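Local atomic coordinates of PhiH1 repressor-like protein (Haloarcula marismortui ATCC 43049, PDB entry 3B73), a protein that is of uncharacterised function but, as a winged helix-turn-helix protein resembling the PhiH1 phage repressor, probably binds DNA and regulates transcription. Residues D16-I21 against R48-L53. Sequence-based numbering, arbitrary orientation.
Sequences DRILEI and RRLKKL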
ATOM      1  N   ASP B  16       1.748  -2.464   4.184  1.00 42.06           N
ATOM      2  CA  ASP B  16       2.298  -3.124   3.000  1.00 55.48           C
ATOM      3  C   ASP B  16       3.810  -3.029   3.076  1.00 53.89           C
ATOM      4  O   ASP B  16       4.519  -4.006   2.800  1.00 40.40           O
ATOM      5  CB  ASP B  16       1.800  -2.478   1.688  1.00 46.61           C
ATOM      6  CG  ASP B  16       0.496  -3.100   1.172  1.00 50.84           C
ATOM      7  OD1 ASP B  16      -0.194  -3.813   1.925  1.00 49.57           O
ATOM      8  OD2 ASP B  16       0.135  -2.850   0.011  1.00 47.05           O
ATOM      9  N   ARG B  17       4.294  -1.860   3.482  1.00 40.13           N
ATOM     10  CA  ARG B  17       5.733  -1.650   3.618  1.00 47.05           C
ATOM     11  C   ARG B  17       6.316  -2.602   4.635  1.00 48.51           C
ATOM     12  O   ARG B  17       7.299  -3.291   4.363  1.00 54.50           O
ATOM     13  CB  ARG B  17       6.059  -0.211   4.016  1.00 48.94           C
ATOM     14  CG  ARG B  17       5.630   0.806   2.993  1.00 60.07           C
ATOM     15  CD  ARG B  17       6.216   0.515   1.619  1.00 50.65           C
ATOM     16  NE  ARG B  17       5.411   1.244   0.669  1.00 60.70           N
ATOM     17  CZ  ARG B  17       4.542   0.685  -0.158  1.00 49.83           C
ATOM     18  NH1 ARG B  17       4.420  -0.628  -0.231  1.00 50.25           N
ATOM     19  NH2 ARG B  17       3.818   1.456  -0.939  1.00 52.64           N
ATOM     20  N   ILE B  18       5.699  -2.672   5.808  1.00 52.19           N
ATOM     21  CA  ILE B  18       6.206  -3.585   6.814  1.00 46.94           C
ATOM     22  C   ILE B  18       6.180  -5.013   6.293  1.00 60.32           C
ATOM     23  O   ILE B  18       7.154  -5.735   6.444  1.00 48.29           O
ATOM     24  CB  ILE B  18       5.411  -3.491   8.101  1.00 46.81           C
ATOM     25  CG1 ILE B  18       5.631  -2.112   8.728  1.00 50.32           C
ATOM     26  CG2 ILE B  18       5.791  -4.636   9.026  1.00 44.54           C
ATOM     27  CD1 ILE B  18       4.608  -1.760   9.719  1.00 47.00           C
ATOM     28  N   LEU B  19       5.074  -5.430   5.678  1.00 47.90           N
ATOM     29  CA  LEU B  19       5.022  -6.799   5.166  1.00 50.34           C
ATOM     30  C   LEU B  19       6.129  -7.061   4.140  1.00 42.66           C
ATOM     31  O   LEU B  19       6.774  -8.102   4.169  1.00 44.33           O
ATOM     32  CB  LEU B  19       3.653  -7.134   4.574  1.00 47.46           C
ATOM     33  CG  LEU B  19       2.573  -7.417   5.607  1.00 49.37           C
ATOM     34  CD1 LEU B  19       1.231  -7.414   4.929  1.00 59.31           C
ATOM     35  CD2 LEU B  19       2.833  -8.754   6.344  1.00 39.57           C
ATOM     36  N   GLU B  20       6.351  -6.098   3.252  1.00 43.71           N
ATOM     37  CA  GLU B  20       7.353  -6.212   2.190  1.00 52.64           C
ATOM     38  C   GLU B  20       8.761  -6.322   2.774  1.00 47.59           C
ATOM     39  O   GLU B  20       9.591  -7.093   2.296  1.00 57.38           O
ATOM     40  CB  GLU B  20       7.261  -5.018   1.224  1.00 50.05           C
ATOM     41  CG  GLU B  20       5.995  -5.063   0.358  1.00 45.81           C
ATOM     42  CD  GLU B  20       5.631  -3.724  -0.276  1.00 60.50           C
ATOM     43  OE1 GLU B  20       4.671  -3.713  -1.070  1.00 57.35           O
ATOM     44  OE2 GLU B  20       6.286  -2.687   0.007  1.00 51.54           O
ATOM     45  N   ILE B  21       9.016  -5.564   3.829  1.00 50.98           N
ATOM     46  CA  ILE B  21      10.330  -5.571   4.442  1.00 50.64           C
ATOM     47  C   ILE B  21      10.572  -6.884   5.162  1.00 53.66           C
ATOM     48  O   ILE B  21      11.638  -7.486   5.042  1.00 49.08           O
ATOM     49  CB  ILE B  21      10.519  -4.384   5.400  1.00 52.34           C
ATOM     50  CG1 ILE B  21      10.799  -3.111   4.592  1.00 44.75           C
ATOM     51  CG2 ILE B  21      11.666  -4.657   6.360  1.00 54.75           C
ATOM     52  CD1 ILE B  21      10.508  -1.806   5.364  1.00 45.07           C
ATOM     53  N   ARG B  48       2.529  -0.759  16.863  1.00 55.02           N
ATOM     54  CA  ARG B  48       1.078  -0.844  16.706  1.00 57.95           C
ATOM     55  C   ARG B  48       0.678  -1.608  15.441  1.00 57.12           C
ATOM     56  O   ARG B  48      -0.164  -2.502  15.500  1.00 59.18           O
ATOM     57  CB  ARG B  48       0.458   0.555  16.704  1.00 72.61           C
ATOM     58  CG  ARG B  48      -0.027   0.981  18.074  1.00 77.38           C
ATOM     59  CD  ARG B  48      -0.526   2.424  18.091  1.00 95.03           C
ATOM     60  NE  ARG B  48       0.523   3.362  18.486  1.00108.56           N
ATOM     61  CZ  ARG B  48       0.902   4.407  17.760  1.00125.92           C
ATOM     62  NH1 ARG B  48       0.303   4.652  16.600  1.00105.66           N
ATOM     63  NH2 ARG B  48       1.868   5.213  18.195  1.00 88.58           N
ATOM     64  N   ARG B  49       1.295  -1.270  14.311  1.00 52.04           N
ATOM     65  CA  ARG B  49       1.020  -1.965  13.058  1.00 55.32           C
ATOM     66  C   ARG B  49       1.447  -3.425  13.126  1.00 55.10           C
ATOM     67  O   ARG B  49       0.739  -4.315  12.628  1.00 47.79           O
ATOM     68  CB  ARG B  49       1.698  -1.271  11.873  1.00 45.47           C
ATOM     69  CG  ARG B  49       1.224   0.149  11.649  1.00 48.36           C
ATOM     70  CD  ARG B  49      -0.252   0.336  11.941  1.00 51.86           C
ATOM     71  NE  ARG B  49      -1.144  -0.481  11.111  1.00 52.67           N
ATOM     72  CZ  ARG B  49      -2.468  -0.415  11.193  1.00 52.85           C
ATOM     73  NH1 ARG B  49      -3.021   0.418  12.062  1.00 54.99           N
ATOM     74  NH2 ARG B  49      -3.249  -1.173  10.427  1.00 52.12           N
ATOM     75  N   LEU B  50       2.595  -3.691  13.747  1.00 51.24           N
ATOM     76  CA  LEU B  50       3.016  -5.092  13.924  1.00 51.38           C
ATOM     77  C   LEU B  50       1.950  -5.894  14.686  1.00 60.24           C
ATOM     78  O   LEU B  50       1.570  -7.013  14.284  1.00 54.52           O
ATOM     79  CB  LEU B  50       4.376  -5.184  14.634  1.00 49.15           C
ATOM     80  CG  LEU B  50       5.582  -4.740  13.794  1.00 69.98           C
ATOM     81  CD1 LEU B  50       6.809  -4.600  14.679  1.00 63.50           C
ATOM     82  CD2 LEU B  50       5.845  -5.708  12.610  1.00 56.03           C
ATOM     83  N   LYS B  51       1.474  -5.323  15.791  1.00 55.99           N
ATOM     84  CA  LYS B  51       0.466  -5.988  16.616  1.00 55.65           C
ATOM     85  C   LYS B  51      -0.775  -6.241  15.765  1.00 66.70           C
ATOM     86  O   LYS B  51      -1.386  -7.316  15.839  1.00 55.01           O
ATOM     87  CB  LYS B  51       0.135  -5.144  17.856  1.00 78.66           C
ATOM     88  CG  LYS B  51      -0.300  -5.944  19.087  1.00 86.46           C
ATOM     89  CD  LYS B  51      -1.809  -6.154  19.115  1.00109.29           C
ATOM     90  CE  LYS B  51      -2.276  -6.803  20.418  1.00100.31           C
ATOM     91  NZ  LYS B  51      -3.770  -6.925  20.458  1.00 90.39           N
ATOM     92  N   LYS B  52      -1.114  -5.263  14.925  1.00 47.97           N
ATOM     93  CA  LYS B  52      -2.311  -5.355  14.088  1.00 46.82           C
ATOM     94  C   LYS B  52      -2.166  -6.444  13.019  1.00 63.84           C
ATOM     95  O   LYS B  52      -3.049  -7.278  12.845  1.00 55.11           O
ATOM     96  CB  LYS B  52      -2.585  -4.016  13.416  1.00 42.98           C
ATOM     97  CG  LYS B  52      -4.037  -3.797  13.009  1.00 65.09           C
ATOM     98  CD  LYS B  52      -4.819  -3.221  14.167  1.00 72.81           C
ATOM     99  CE  LYS B  52      -6.209  -2.812  13.757  1.00 98.65           C
ATOM    100  NZ  LYS B  52      -7.066  -2.671  14.964  1.00 86.44           N
ATOM    101  N   LEU B  53      -1.041  -6.435  12.315  1.00 50.86           N
ATOM    102  CA  LEU B  53      -0.765  -7.451  11.316  1.00 58.76           C
ATOM    103  C   LEU B  53      -0.802  -8.852  11.923  1.00 59.23           C
ATOM    104  O   LEU B  53      -1.285  -9.792  11.279  1.00 46.33           O
ATOM    105  CB  LEU B  53       0.573  -7.163  10.616  1.00 54.45           C
ATOM    106  CG  LEU B  53       0.478  -5.906   9.740  1.00 41.15           C
ATOM    107  CD1 LEU B  53       1.831  -5.229   9.509  1.00 39.88           C
ATOM    108  CD2 LEU B  53      -0.256  -6.213   8.447  1.00 44.56           C
TER
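Ile18 reaches across to three residues of 48-53 and has the most surface buried here. Its two branches do different work. CG2 stands anti to the backbone N and meets two leucines. It lies 3.7 Å from Leu50 CD2 and 4.0 Å from Leu53 CD1. CD1, at the end of the longer branch, runs on to the helix surface and meets Arg49 CB at 3.7 Å. The two side chains cross there at about a right angle.

Leu53 is the main partner on the other helix. Its methyls split the work: CD1 faces Ile18, while CD2 touches Leu19 CD1 at 4.0 Å. Leu19, the next residue, brings its tip in towards Leu53. The contact is entirely apolar. The axes of the two segments pass 10.7 Å apart, so side chains do the touching, mainly through their methyl ends. They cross at -77°.

Arg49 gives only the base of its side chain. Its chain bends at chi2 and chi3, and the guanidinium turns off to a salt bridge with Asp15 and a hydrogen bond to Trp10 O. Leu33 of helix 30-34 packs on Ile18 and Leu50, and Leu59 of strand 59-62 packs on Leu19, Leu50 and Leu53.

Helices 13-25, 30-34 and 43-55, followed by the hairpin of strands 59-62 and 66-69, make a winged helix-turn-helix domain. Helix 43-55 is probably the recognition helix, as the second helix of the helix-turn-helix, and the contact packs it on the first helix of the three-helix core.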